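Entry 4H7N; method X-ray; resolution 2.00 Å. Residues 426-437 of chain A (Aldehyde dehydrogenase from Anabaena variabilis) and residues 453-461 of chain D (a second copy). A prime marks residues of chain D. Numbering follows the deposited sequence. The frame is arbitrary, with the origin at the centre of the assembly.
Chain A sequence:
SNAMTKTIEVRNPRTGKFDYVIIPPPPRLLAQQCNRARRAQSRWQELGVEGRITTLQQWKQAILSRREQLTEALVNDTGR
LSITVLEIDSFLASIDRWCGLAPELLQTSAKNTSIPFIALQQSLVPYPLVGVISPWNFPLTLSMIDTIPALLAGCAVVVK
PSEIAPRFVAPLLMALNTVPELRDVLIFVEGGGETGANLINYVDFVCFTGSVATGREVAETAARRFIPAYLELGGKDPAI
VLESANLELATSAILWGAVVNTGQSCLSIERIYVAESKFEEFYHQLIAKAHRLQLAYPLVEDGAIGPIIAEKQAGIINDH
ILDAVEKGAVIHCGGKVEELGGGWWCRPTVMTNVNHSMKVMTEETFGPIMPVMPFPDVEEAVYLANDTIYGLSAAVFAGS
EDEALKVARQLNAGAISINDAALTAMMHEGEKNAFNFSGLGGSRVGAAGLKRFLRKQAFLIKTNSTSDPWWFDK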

# COMPACT_ATOMS: atom_id res chain seq x y z
N MSE A 426 20.07 13.07 5.30
CA MSE A 426 20.19 14.53 5.12
C MSE A 426 19.28 15.04 4.05
O MSE A 426 19.14 16.22 3.86
CB MSE A 426 21.62 14.91 4.76
CG MSE A 426 22.49 14.63 5.97
SE MSE A 426 21.98 15.75 7.52
CE MSE A 426 21.96 17.53 6.67
N MSE A 427 18.64 14.15 3.31
CA MSE A 427 17.87 14.55 2.17
C MSE A 427 16.65 13.75 2.04
O MSE A 427 16.64 12.57 2.28
CB MSE A 427 18.60 14.17 0.93
CG MSE A 427 19.92 14.83 1.05
SE MSE A 427 20.76 14.12 -0.54
CE MSE A 427 19.82 15.34 -1.79
N HIS A 428 15.67 14.41 1.46
CA HIS A 428 14.31 14.00 1.43
C HIS A 428 13.87 13.91 -0.04
O HIS A 428 12.70 14.08 -0.32
CB HIS A 428 13.53 15.14 2.11
CG HIS A 428 13.94 16.50 1.62
ND1 HIS A 428 13.56 16.99 0.38
CD2 HIS A 428 14.76 17.44 2.15
CE1 HIS A 428 14.09 18.18 0.19
NE2 HIS A 428 14.82 18.48 1.25
N GLU A 429 14.79 13.77 -1.00
CA GLU A 429 14.39 13.57 -2.39
C GLU A 429 14.77 12.16 -2.76
O GLU A 429 15.69 11.59 -2.17
CB GLU A 429 15.10 14.53 -3.33
CG GLU A 429 14.86 15.96 -2.93
CD GLU A 429 16.12 16.66 -2.41
OE1 GLU A 429 16.97 16.07 -1.59
OE2 GLU A 429 16.21 17.81 -2.86
N GLY A 430 14.04 11.59 -3.70
CA GLY A 430 14.31 10.19 -4.11
C GLY A 430 13.31 9.21 -3.50
O GLY A 430 13.45 8.81 -2.36
N GLU A 431 12.31 8.83 -4.28
CA GLU A 431 11.35 7.83 -3.85
C GLU A 431 12.02 6.49 -3.74
O GLU A 431 12.85 6.12 -4.57
CB GLU A 431 10.16 7.77 -4.81
CG GLU A 431 8.97 8.61 -4.30
CD GLU A 431 7.83 8.80 -5.31
OE1 GLU A 431 7.74 7.98 -6.27
OE2 GLU A 431 7.02 9.76 -5.14
N LYS A 432 11.69 5.78 -2.68
CA LYS A 432 12.31 4.53 -2.38
C LYS A 432 11.33 3.61 -1.67
O LYS A 432 10.52 4.06 -0.83
CB LYS A 432 13.54 4.69 -1.49
CG LYS A 432 13.31 5.61 -0.31
CD LYS A 432 14.26 5.27 0.84
CE LYS A 432 14.09 6.25 2.00
NZ LYS A 432 14.23 7.66 1.52
N ASN A 433 11.41 2.33 -2.00
CA ASN A 433 10.65 1.28 -1.26
C ASN A 433 11.66 0.42 -0.49
O ASN A 433 12.68 0.01 -1.04
CB ASN A 433 9.81 0.40 -2.24
CG ASN A 433 8.75 1.20 -3.02
OD1 ASN A 433 8.65 1.14 -4.21
ND2 ASN A 433 7.98 2.00 -2.32
N ALA A 434 11.39 0.09 0.76
CA ALA A 434 12.27 -0.86 1.45
C ALA A 434 12.21 -2.26 0.87
O ALA A 434 11.19 -2.68 0.32
CB ALA A 434 11.92 -0.92 2.93
N PHE A 435 13.31 -2.99 1.00
CA PHE A 435 13.40 -4.36 0.57
C PHE A 435 13.37 -5.25 1.82
O PHE A 435 13.69 -4.81 2.95
CB PHE A 435 14.69 -4.57 -0.21
CG PHE A 435 14.67 -4.04 -1.64
CD1 PHE A 435 14.56 -2.70 -1.91
CD2 PHE A 435 14.84 -4.93 -2.70
CE1 PHE A 435 14.55 -2.22 -3.20
CE2 PHE A 435 14.82 -4.49 -4.03
CZ PHE A 435 14.69 -3.11 -4.28
N ASN A 436 13.02 -6.53 1.64
CA ASN A 436 13.01 -7.51 2.68
C ASN A 436 12.20 -7.03 3.89
O ASN A 436 11.09 -6.55 3.71
CB ASN A 436 14.44 -7.88 3.07
CG ASN A 436 15.22 -8.51 1.90
OD1 ASN A 436 14.64 -9.15 1.00
ND2 ASN A 436 16.52 -8.36 1.93
N PHE A 437 12.71 -7.15 5.12
CA PHE A 437 11.91 -6.84 6.32
C PHE A 437 12.02 -5.41 6.81
O PHE A 437 11.55 -5.11 7.89
CB PHE A 437 12.23 -7.80 7.49
CG PHE A 437 11.66 -9.17 7.29
CD1 PHE A 437 10.33 -9.43 7.61
CD2 PHE A 437 12.41 -10.18 6.71
CE1 PHE A 437 9.78 -10.70 7.39
CE2 PHE A 437 11.88 -11.46 6.50
CZ PHE A 437 10.55 -11.71 6.84
N PHE D 453 3.74 -3.15 -8.82
CA PHE D 453 4.52 -4.37 -8.91
C PHE D 453 6.03 -4.16 -8.96
O PHE D 453 6.77 -5.10 -9.27
CB PHE D 453 4.08 -5.21 -10.15
CG PHE D 453 2.64 -5.57 -10.12
CD1 PHE D 453 2.19 -6.39 -9.17
CD2 PHE D 453 1.76 -5.05 -11.05
CE1 PHE D 453 0.88 -6.72 -9.10
CE2 PHE D 453 0.44 -5.39 -11.01
CZ PHE D 453 -0.01 -6.23 -10.03
N LEU D 454 6.47 -2.93 -8.70
CA LEU D 454 7.86 -2.54 -8.76
C LEU D 454 8.29 -1.88 -7.43
O LEU D 454 7.56 -1.03 -6.90
CB LEU D 454 8.05 -1.52 -9.86
CG LEU D 454 7.77 -2.01 -11.29
CD1 LEU D 454 7.48 -0.87 -12.19
CD2 LEU D 454 8.97 -2.78 -11.82
N ARG D 455 9.47 -2.20 -6.94
CA ARG D 455 10.06 -1.39 -5.89
C ARG D 455 10.87 -0.23 -6.52
O ARG D 455 11.62 -0.44 -7.45
CB ARG D 455 10.98 -2.23 -5.09
CG ARG D 455 10.26 -3.18 -4.19
CD ARG D 455 11.29 -3.69 -3.21
NE ARG D 455 10.71 -4.48 -2.14
CZ ARG D 455 10.49 -5.78 -2.24
NH1 ARG D 455 10.78 -6.45 -3.38
NH2 ARG D 455 9.98 -6.40 -1.19
N LYS D 456 10.71 0.97 -6.01
CA LYS D 456 11.51 2.11 -6.44
C LYS D 456 12.80 2.09 -5.66
O LYS D 456 12.80 1.81 -4.45
CB LYS D 456 10.75 3.41 -6.19
CG LYS D 456 9.41 3.52 -6.94
CD LYS D 456 8.64 4.75 -6.45
CE LYS D 456 7.11 4.64 -6.48
NZ LYS D 456 6.49 5.78 -5.70
N GLN D 457 13.90 2.31 -6.37
CA GLN D 457 15.19 2.53 -5.78
C GLN D 457 15.70 3.91 -6.14
O GLN D 457 15.61 4.34 -7.32
CB GLN D 457 16.24 1.58 -6.33
CG GLN D 457 16.22 0.20 -5.85
CD GLN D 457 17.43 -0.59 -6.37
OE1 GLN D 457 17.67 -0.66 -7.57
NE2 GLN D 457 18.17 -1.17 -5.46
N ALA D 458 16.29 4.58 -5.16
CA ALA D 458 16.90 5.88 -5.38
C ALA D 458 18.43 5.71 -5.29
O ALA D 458 18.95 4.98 -4.43
CB ALA D 458 16.40 6.88 -4.34
N PHE D 459 19.14 6.36 -6.19
CA PHE D 459 20.58 6.45 -6.10
C PHE D 459 20.97 7.93 -5.94
O PHE D 459 20.73 8.76 -6.82
CB PHE D 459 21.26 5.86 -7.33
CG PHE D 459 20.86 4.44 -7.64
CD1 PHE D 459 21.52 3.39 -7.09
CD2 PHE D 459 19.74 4.18 -8.41
CE1 PHE D 459 21.15 2.10 -7.35
CE2 PHE D 459 19.37 2.85 -8.68
CZ PHE D 459 20.09 1.83 -8.15
N LEU D 460 21.61 8.22 -4.82
CA LEU D 460 21.90 9.56 -4.46
C LEU D 460 23.42 9.68 -4.59
O LEU D 460 24.17 9.03 -3.87
CB LEU D 460 21.41 9.83 -3.06
CG LEU D 460 19.91 9.98 -2.86
CD1 LEU D 460 19.53 10.10 -1.41
CD2 LEU D 460 19.44 11.25 -3.53
N ILE D 461 23.86 10.53 -5.51
CA ILE D 461 25.21 10.50 -6.01
C ILE D 461 25.97 11.78 -5.66
O ILE D 461 25.58 12.83 -6.08
CB ILE D 461 25.16 10.37 -7.54
CG1 ILE D 461 24.42 9.09 -7.95
CG2 ILE D 461 26.56 10.35 -8.13
CD1 ILE D 461 23.86 9.16 -9.35
O HOH W 1 5.90 4.45 -3.40
O HOH W 2 9.42 -5.58 1.93

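Residues 429-435 of chain A run largely extended, as loop rather than regular strand. They lie along residues 454-461 of a chain D strand that continues beyond this stretch, and run antiparallel to it. By CA positions, Gly430 pairs with Ala458′ (CA to CA 5.2 Å) and Lys432 with Lys456′ (CA to CA 4.8 Å). Together the two stretches bury 680 Å².

The contact begins with apolar packing. Met427, a selenomethionine, points toward the strand, and Met427 SE lies 4.3 Å from Leu460′ CD1. Leu460′ also reaches the backbone of the next part of chain A, with Leu460′ CD2 4.0 Å from Glu429 O.

Gly430 lets the chains come close. Gly430 CA is 3.9 Å from Ala458′ CB. A CB on Gly430 would point toward the strand and fall 3.0 Å from Ala458′ CB, which is tight. The backbone angles alone also call for glycine.

Glu431 supplies the charged pairing. Glu431 OE1 accepts a hydrogen bond from Lys456′ NZ at 2.6 Å, within a salt bridge. The backbone of Lys432 passes close by, with a CA-H...O contact of 3.5 Å from Lys432 CA to Lys456′ O.

Asn433 grips the Lys456′ backbone twice. Asn433 N donates to Lys456′ O at 2.9 Å, and Asn433 OD1 accepts from Lys456′ N at 2.7 Å. Both bonds are nearly straight. OD1 thus accepts a bond of the kind a backbone carbonyl makes between strands. Water 1 adds a bridge, accepting from Lys456′ NZ at 2.7 Å and weakly from Asn433 ND2 at 3.4 Å.

Arg455′ dominates the far end. Arg455′ NE donates to Ala434 O at 3.1 Å. Arg455′ CD sits over one face of the Phe435 ring, 3.4 Å from its centroid and almost on the normal, in a CH-pi contact. Arg455′ CZ lies 4.8 Å from the Phe435 ring centroid, adding a cation-pi interaction. Finally, water 2 donates to Asn436 O at 2.6 Å and accepts from Arg455′ NH2 at 3.3 Å.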